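Local coordinates for malonyl CoA reductase (malonate semialdehyde-forming) (Sulfolobus tokodaii, PDB 2EP5), which probably catalyses the NADP-dependent interconversion of malonyl-CoA and malonate semialdehyde, and belongs to the aspartate-semialdehyde dehydrogenase family, at residues E165-L177 with M245-N257. Residues are numbered along the deposited sequence; the frame is centred on the assembly and turned at random.
Sequences EIATKSKIIITTL and MGVINIVTNERIN
Lys171 to Leu177 and Met245 to Val251 run antiparallel, their strand axes at 166° and closest at 4.5 Å, joined by paired backbone hydrogen bonds from Lys171–Val251 at one end to Leu177–Met245 at the other. At the non-hydrogen-bonded pairs between, CA-H groups approach carbonyls across the strands, as Ile174 CA does to Val247 O and Gly246 CA to Thr175 O. One face carries Ile172, Ile174, Ile248 and Ile250 and is covered partly by helix 151-160, which begins at Cys151, the predicted acyl-thioester residue. On the other, Ile173 CG1 lies 4.0 Å from Val251 CG2, and the sheet packs against the second subunit, with Thr175 meeting Thr175 of that subunit. This is the mixed sheet of the dimerisation domain, in which 171-178 and 244-251 are inner neighbours. The amine of Lys171 turns away from Val251 to a salt bridge with Asp230 and hydrogen bonds to Thr232 and to Asn317 O of the second subunit.

Before the strand, the helix carrying Ile166 and Ala167 brings both against Ile250. Ile166 CG2, anti to the backbone N (chi1 -59° sets CG1 beside it), touches Ile250 CG2 at 3.8 Å and Thr252 CG2 at 3.9 Å, crossing both side chains at about a right angle. Ser170 OG, beside Ile250 CG2, is hydrogen-bonded to Ala167 O. Thr252 OG1 donates to Lys169 O over 2.9 Å, nearly in line with the C=O bond, while accepting from Glu254 N at 3.0 Å in an ST turn. A valine here would probably leave both Lys169 O and Glu254 N without this partner and let the turn at Thr252 move off Lys169. Farther out, the extended Lys169 chain crosses Glu254; Lys169 NZ forms a salt bridge with Glu165 OE2 at 2.9 Å and a long one with Glu254 OE1.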
ATOM      1  N   GLU A 165      32.612  -8.037  21.551  1.00 29.37           N
ATOM      2  CA  GLU A 165      33.626  -9.080  21.615  1.00 33.30           C
ATOM      3  C   GLU A 165      33.297 -10.295  20.748  1.00 33.32           C
ATOM      4  O   GLU A 165      34.199 -10.992  20.283  1.00 33.27           O
ATOM      5  CB  GLU A 165      33.876  -9.541  23.051  1.00 36.61           C
ATOM      6  CG  GLU A 165      35.257 -10.175  23.183  1.00 44.69           C
ATOM      7  CD  GLU A 165      35.293 -11.392  24.088  1.00 47.75           C
ATOM      8  OE1 GLU A 165      35.028 -11.236  25.302  1.00 49.53           O
ATOM      9  OE2 GLU A 165      35.593 -12.501  23.577  1.00 48.42           O
ATOM     10  N   ILE A 166      32.010 -10.552  20.539  1.00 33.88           N
ATOM     11  CA  ILE A 166      31.589 -11.675  19.708  1.00 33.27           C
ATOM     12  C   ILE A 166      31.673 -11.256  18.244  1.00 32.13           C
ATOM     13  O   ILE A 166      32.234 -11.975  17.409  1.00 30.48           O
ATOM     14  CB  ILE A 166      30.141 -12.084  20.015  1.00 35.79           C
ATOM     15  CG1 ILE A 166      30.013 -12.470  21.488  1.00 37.90           C
ATOM     16  CG2 ILE A 166      29.731 -13.246  19.128  1.00 34.74           C
ATOM     17  CD1 ILE A 166      28.587 -12.771  21.919  1.00 40.51           C
ATOM     18  N   ALA A 167      31.119 -10.080  17.953  1.00 30.02           N
ATOM     19  CA  ALA A 167      31.102  -9.528  16.599  1.00 29.67           C
ATOM     20  C   ALA A 167      32.502  -9.335  16.023  1.00 29.27           C
ATOM     21  O   ALA A 167      32.717  -9.494  14.821  1.00 28.74           O
ATOM     22  CB  ALA A 167      30.346  -8.193  16.589  1.00 26.16           C
ATOM     23  N   THR A 168      33.452  -8.985  16.880  1.00 30.51           N
ATOM     24  CA  THR A 168      34.827  -8.773  16.437  1.00 32.76           C
ATOM     25  C   THR A 168      35.471 -10.063  15.931  1.00 32.87           C
ATOM     26  O   THR A 168      36.290 -10.039  15.012  1.00 33.59           O
ATOM     27  CB  THR A 168      35.694  -8.192  17.576  1.00 32.77           C
ATOM     28  OG1 THR A 168      35.318  -6.827  17.813  1.00 33.50           O
ATOM     29  CG2 THR A 168      37.165  -8.259  17.213  1.00 33.09           C
ATOM     30  N   LYS A 169      35.096 -11.187  16.533  1.00 32.70           N
ATOM     31  CA  LYS A 169      35.640 -12.481  16.136  1.00 34.44           C
ATOM     32  C   LYS A 169      34.603 -13.254  15.326  1.00 34.03           C
ATOM     33  O   LYS A 169      34.158 -14.329  15.739  1.00 35.28           O
ATOM     34  CB  LYS A 169      36.013 -13.310  17.366  1.00 35.87           C
ATOM     35  CG  LYS A 169      36.955 -12.655  18.354  1.00 37.41           C
ATOM     36  CD  LYS A 169      37.102 -13.575  19.559  1.00 42.89           C
ATOM     37  CE  LYS A 169      37.825 -12.931  20.731  1.00 43.49           C
ATOM     38  NZ  LYS A 169      37.681 -13.786  21.950  1.00 45.37           N
ATOM     39  N   SER A 170      34.217 -12.713  14.177  1.00 30.98           N
ATOM     40  CA  SER A 170      33.225 -13.379  13.347  1.00 29.25           C
ATOM     41  C   SER A 170      33.077 -12.699  12.002  1.00 26.93           C
ATOM     42  O   SER A 170      33.739 -11.698  11.714  1.00 26.41           O
ATOM     43  CB  SER A 170      31.862 -13.343  14.031  1.00 30.18           C
ATOM     44  OG  SER A 170      31.300 -12.043  13.914  1.00 33.14           O
ATOM     45  N   LYS A 171      32.204 -13.268  11.182  1.00 23.10           N
ATOM     46  CA  LYS A 171      31.879 -12.709   9.881  1.00 22.54           C
ATOM     47  C   LYS A 171      30.447 -12.221  10.098  1.00 22.16           C
ATOM     48  O   LYS A 171      29.540 -13.008  10.409  1.00 22.14           O
ATOM     49  CB  LYS A 171      31.942 -13.777   8.783  1.00 21.63           C
ATOM     50  CG  LYS A 171      31.458 -13.311   7.409  1.00 24.16           C
ATOM     51  CD  LYS A 171      32.289 -12.152   6.849  1.00 25.08           C
ATOM     52  CE  LYS A 171      31.614 -11.519   5.628  1.00 23.86           C
ATOM     53  NZ  LYS A 171      32.392 -10.381   5.055  1.00 20.39           N
ATOM     54  N   ILE A 172      30.262 -10.914   9.969  1.00 21.15           N
ATOM     55  CA  ILE A 172      28.965 -10.288  10.180  1.00 18.38           C
ATOM     56  C   ILE A 172      28.173 -10.130   8.903  1.00 18.92           C
ATOM     57  O   ILE A 172      28.567  -9.365   8.024  1.00 19.86           O
ATOM     58  CB  ILE A 172      29.128  -8.888  10.807  1.00 16.92           C
ATOM     59  CG1 ILE A 172      29.781  -9.015  12.182  1.00 13.99           C
ATOM     60  CG2 ILE A 172      27.773  -8.198  10.906  1.00 14.86           C
ATOM     61  CD1 ILE A 172      30.347  -7.739  12.695  1.00 13.87           C
ATOM     62  N   ILE A 173      27.057 -10.853   8.809  1.00 17.71           N
ATOM     63  CA  ILE A 173      26.177 -10.764   7.653  1.00 18.50           C
ATOM     64  C   ILE A 173      24.959  -9.944   8.071  1.00 20.05           C
ATOM     65  O   ILE A 173      24.286 -10.268   9.056  1.00 21.28           O
ATOM     66  CB  ILE A 173      25.679 -12.148   7.187  1.00 18.13           C
ATOM     67  CG1 ILE A 173      26.871 -13.035   6.785  1.00 17.49           C
ATOM     68  CG2 ILE A 173      24.705 -11.971   6.020  1.00 14.75           C
ATOM     69  CD1 ILE A 173      27.633 -12.551   5.557  1.00 14.63           C
ATOM     70  N   ILE A 174      24.670  -8.888   7.324  1.00 19.52           N
ATOM     71  CA  ILE A 174      23.534  -8.045   7.657  1.00 20.38           C
ATOM     72  C   ILE A 174      22.617  -7.716   6.484  1.00 18.52           C
ATOM     73  O   ILE A 174      23.067  -7.374   5.397  1.00 16.58           O
ATOM     74  CB  ILE A 174      23.992  -6.698   8.268  1.00 19.57           C
ATOM     75  CG1 ILE A 174      24.830  -6.941   9.521  1.00 21.29           C
ATOM     76  CG2 ILE A 174      22.783  -5.861   8.631  1.00 23.15           C
ATOM     77  CD1 ILE A 174      25.587  -5.706   9.998  1.00 21.93           C
ATOM     78  N   THR A 175      21.320  -7.843   6.720  1.00 19.33           N
ATOM     79  CA  THR A 175      20.333  -7.489   5.720  1.00 20.07           C
ATOM     80  C   THR A 175      19.498  -6.396   6.380  1.00 18.92           C
ATOM     81  O   THR A 175      18.970  -6.589   7.479  1.00 17.23           O
ATOM     82  CB  THR A 175      19.413  -8.662   5.351  1.00 21.57           C
ATOM     83  OG1 THR A 175      20.191  -9.716   4.766  1.00 26.44           O
ATOM     84  CG2 THR A 175      18.354  -8.196   4.349  1.00 20.60           C
ATOM     85  N   THR A 176      19.407  -5.245   5.730  1.00 17.43           N
ATOM     86  CA  THR A 176      18.622  -4.150   6.287  1.00 17.64           C
ATOM     87  C   THR A 176      17.399  -3.862   5.421  1.00 18.75           C
ATOM     88  O   THR A 176      17.496  -3.829   4.195  1.00 18.61           O
ATOM     89  CB  THR A 176      19.452  -2.847   6.411  1.00 16.00           C
ATOM     90  OG1 THR A 176      19.832  -2.384   5.106  1.00 16.54           O
ATOM     91  CG2 THR A 176      20.698  -3.082   7.253  1.00 13.37           C
ATOM     92  N   LEU A 177      16.247  -3.684   6.065  1.00 18.34           N
ATOM     93  CA  LEU A 177      15.014  -3.362   5.360  1.00 20.32           C
ATOM     94  C   LEU A 177      14.700  -1.928   5.778  1.00 22.12           C
ATOM     95  O   LEU A 177      14.314  -1.669   6.917  1.00 23.62           O
ATOM     96  CB  LEU A 177      13.889  -4.321   5.756  1.00 19.74           C
ATOM     97  CG  LEU A 177      14.055  -5.775   5.278  1.00 20.29           C
ATOM     98  CD1 LEU A 177      15.028  -6.491   6.179  1.00 23.25           C
ATOM     99  CD2 LEU A 177      12.716  -6.504   5.316  1.00 23.76           C
ATOM    100  N   MET A 245      14.609  -1.844   9.656  1.00 23.46           N
ATOM    101  CA  MET A 245      14.774  -3.141  10.274  1.00 24.11           C
ATOM    102  C   MET A 245      16.100  -3.734   9.806  1.00 24.21           C
ATOM    103  O   MET A 245      16.563  -3.457   8.694  1.00 24.56           O
ATOM    104  CB  MET A 245      13.608  -4.056   9.890  1.00 25.41           C
ATOM    105  CG  MET A 245      13.725  -5.467  10.449  1.00 32.54           C
ATOM    106  SD  MET A 245      12.142  -6.336  10.468  1.00 38.08           S
ATOM    107  CE  MET A 245      11.207  -5.272  11.561  1.00 34.30           C
ATOM    108  N   GLY A 246      16.715  -4.541  10.663  1.00 23.06           N
ATOM    109  CA  GLY A 246      17.973  -5.161  10.306  1.00 20.75           C
ATOM    110  C   GLY A 246      18.080  -6.576  10.836  1.00 21.59           C
ATOM    111  O   GLY A 246      17.835  -6.825  12.022  1.00 21.74           O
ATOM    112  N   VAL A 247      18.412  -7.511   9.951  1.00 19.35           N
ATOM    113  CA  VAL A 247      18.597  -8.898  10.348  1.00 19.22           C
ATOM    114  C   VAL A 247      20.103  -9.066  10.456  1.00 19.09           C
ATOM    115  O   VAL A 247      20.824  -9.001   9.454  1.00 16.89           O
ATOM    116  CB  VAL A 247      18.065  -9.887   9.297  1.00 20.45           C
ATOM    117  CG1 VAL A 247      18.310 -11.319   9.762  1.00 18.67           C
ATOM    118  CG2 VAL A 247      16.590  -9.652   9.076  1.00 22.83           C
ATOM    119  N   ILE A 248      20.572  -9.264  11.682  1.00 19.20           N
ATOM    120  CA  ILE A 248      21.988  -9.410  11.943  1.00 18.79           C
ATOM    121  C   ILE A 248      22.371 -10.857  12.233  1.00 19.76           C
ATOM    122  O   ILE A 248      21.764 -11.517  13.080  1.00 18.62           O
ATOM    123  CB  ILE A 248      22.404  -8.495  13.129  1.00 19.77           C
ATOM    124  CG1 ILE A 248      22.053  -7.037  12.787  1.00 19.88           C
ATOM    125  CG2 ILE A 248      23.909  -8.638  13.428  1.00 17.54           C
ATOM    126  CD1 ILE A 248      22.311  -6.045  13.911  1.00 18.60           C
ATOM    127  N   ASN A 249      23.366 -11.349  11.500  1.00 20.09           N
ATOM    128  CA  ASN A 249      23.857 -12.708  11.692  1.00 21.36           C
ATOM    129  C   ASN A 249      25.344 -12.680  12.006  1.00 22.50           C
ATOM    130  O   ASN A 249      26.167 -12.403  11.133  1.00 22.13           O
ATOM    131  CB  ASN A 249      23.632 -13.569  10.448  1.00 22.01           C
ATOM    132  CG  ASN A 249      22.171 -13.919  10.229  1.00 25.47           C
ATOM    133  OD1 ASN A 249      21.409 -13.133   9.670  1.00 25.84           O
ATOM    134  ND2 ASN A 249      21.773 -15.100  10.683  1.00 26.18           N
ATOM    135  N   ILE A 250      25.686 -12.946  13.260  1.00 22.74           N
ATOM    136  CA  ILE A 250      27.083 -12.967  13.646  1.00 25.53           C
ATOM    137  C   ILE A 250      27.578 -14.407  13.484  1.00 26.44           C
ATOM    138  O   ILE A 250      27.388 -15.246  14.370  1.00 26.35           O
ATOM    139  CB  ILE A 250      27.253 -12.484  15.099  1.00 24.99           C
ATOM    140  CG1 ILE A 250      26.744 -11.041  15.213  1.00 25.27           C
ATOM    141  CG2 ILE A 250      28.713 -12.564  15.515  1.00 23.20           C
ATOM    142  CD1 ILE A 250      26.914 -10.417  16.593  1.00 22.85           C
ATOM    143  N   VAL A 251      28.187 -14.683  12.329  1.00 26.82           N
ATOM    144  CA  VAL A 251      28.707 -16.019  12.007  1.00 25.93           C
ATOM    145  C   VAL A 251      30.021 -16.266  12.732  1.00 26.06           C
ATOM    146  O   VAL A 251      31.058 -15.732  12.353  1.00 25.04           O
ATOM    147  CB  VAL A 251      28.942 -16.178  10.482  1.00 25.18           C
ATOM    148  CG1 VAL A 251      29.269 -17.634  10.147  1.00 21.88           C
ATOM    149  CG2 VAL A 251      27.702 -15.703   9.715  1.00 23.31           C
ATOM    150  N   THR A 252      29.972 -17.097  13.767  1.00 28.27           N
ATOM    151  CA  THR A 252      31.156 -17.389  14.563  1.00 30.40           C
ATOM    152  C   THR A 252      31.002 -18.677  15.363  1.00 31.17           C
ATOM    153  O   THR A 252      29.887 -19.113  15.635  1.00 30.90           O
ATOM    154  CB  THR A 252      31.428 -16.234  15.551  1.00 30.88           C
ATOM    155  OG1 THR A 252      32.510 -16.585  16.417  1.00 32.68           O
ATOM    156  CG2 THR A 252      30.177 -15.938  16.385  1.00 28.28           C
ATOM    157  N   ASN A 253      32.123 -19.281  15.743  1.00 32.19           N
ATOM    158  CA  ASN A 253      32.090 -20.508  16.528  1.00 32.42           C
ATOM    159  C   ASN A 253      32.372 -20.221  18.001  1.00 32.56           C
ATOM    160  O   ASN A 253      32.515 -21.136  18.809  1.00 31.65           O
ATOM    161  CB  ASN A 253      33.095 -21.521  15.977  1.00 33.65           C
ATOM    162  CG  ASN A 253      32.593 -22.219  14.719  1.00 35.22           C
ATOM    163  OD1 ASN A 253      33.257 -22.210  13.678  1.00 33.80           O
ATOM    164  ND2 ASN A 253      31.418 -22.837  14.815  1.00 35.52           N
ATOM    165  N   GLU A 254      32.455 -18.942  18.349  1.00 34.12           N
ATOM    166  CA  GLU A 254      32.688 -18.554  19.738  1.00 35.76           C
ATOM    167  C   GLU A 254      31.512 -19.064  20.559  1.00 35.02           C
ATOM    168  O   GLU A 254      30.387 -19.120  20.065  1.00 35.76           O
ATOM    169  CB  GLU A 254      32.769 -17.027  19.870  1.00 36.99           C
ATOM    170  CG  GLU A 254      33.983 -16.388  19.211  1.00 39.93           C
ATOM    171  CD  GLU A 254      35.288 -16.862  19.824  1.00 41.21           C
ATOM    172  OE1 GLU A 254      35.388 -16.851  21.069  1.00 41.02           O
ATOM    173  OE2 GLU A 254      36.212 -17.243  19.065  1.00 42.29           O
ATOM    174  N   ARG A 255      31.765 -19.449  21.804  1.00 35.16           N
ATOM    175  CA  ARG A 255      30.690 -19.932  22.660  1.00 34.71           C
ATOM    176  C   ARG A 255      29.720 -18.771  22.845  1.00 35.74           C
ATOM    177  O   ARG A 255      30.119 -17.604  22.799  1.00 34.68           O
ATOM    178  CB  ARG A 255      31.240 -20.383  24.016  1.00 33.36           C
ATOM    179  CG  ARG A 255      32.380 -21.391  23.918  1.00 33.92           C
ATOM    180  CD  ARG A 255      32.826 -21.868  25.289  1.00 35.14           C
ATOM    181  NE  ARG A 255      32.977 -20.770  26.243  1.00 38.06           N
ATOM    182  CZ  ARG A 255      33.805 -19.743  26.084  1.00 38.10           C
ATOM    183  NH1 ARG A 255      34.566 -19.667  25.003  1.00 41.69           N
ATOM    184  NH2 ARG A 255      33.871 -18.790  27.004  1.00 37.52           N
ATOM    185  N   ILE A 256      28.447 -19.087  23.047  1.00 36.36           N
ATOM    186  CA  ILE A 256      27.447 -18.050  23.217  1.00 36.47           C
ATOM    187  C   ILE A 256      26.343 -18.437  24.189  1.00 36.70           C
ATOM    188  O   ILE A 256      25.655 -19.436  23.995  1.00 35.66           O
ATOM    189  CB  ILE A 256      26.816 -17.687  21.852  1.00 37.03           C
ATOM    190  CG1 ILE A 256      27.865 -17.020  20.959  1.00 35.41           C
ATOM    191  CG2 ILE A 256      25.621 -16.776  22.056  1.00 36.74           C
ATOM    192  CD1 ILE A 256      27.446 -16.849  19.514  1.00 33.70           C
ATOM    193  N   ASN A 257      26.193 -17.637  25.243  1.00 37.80           N
ATOM    194  CA  ASN A 257      25.159 -17.849  26.252  1.00 36.55           C
ATOM    195  C   ASN A 257      23.973 -16.981  25.831  1.00 35.49           C
ATOM    196  O   ASN A 257      23.926 -15.781  26.121  1.00 34.19           O
ATOM    197  CB  ASN A 257      25.655 -17.406  27.631  1.00 38.73           C
ATOM    198  CG  ASN A 257      24.654 -17.712  28.738  1.00 41.95           C
ATOM    199  OD1 ASN A 257      23.455 -17.469  28.592  1.00 42.70           O
ATOM    200  ND2 ASN A 257      25.145 -18.243  29.855  1.00 43.83           N
TER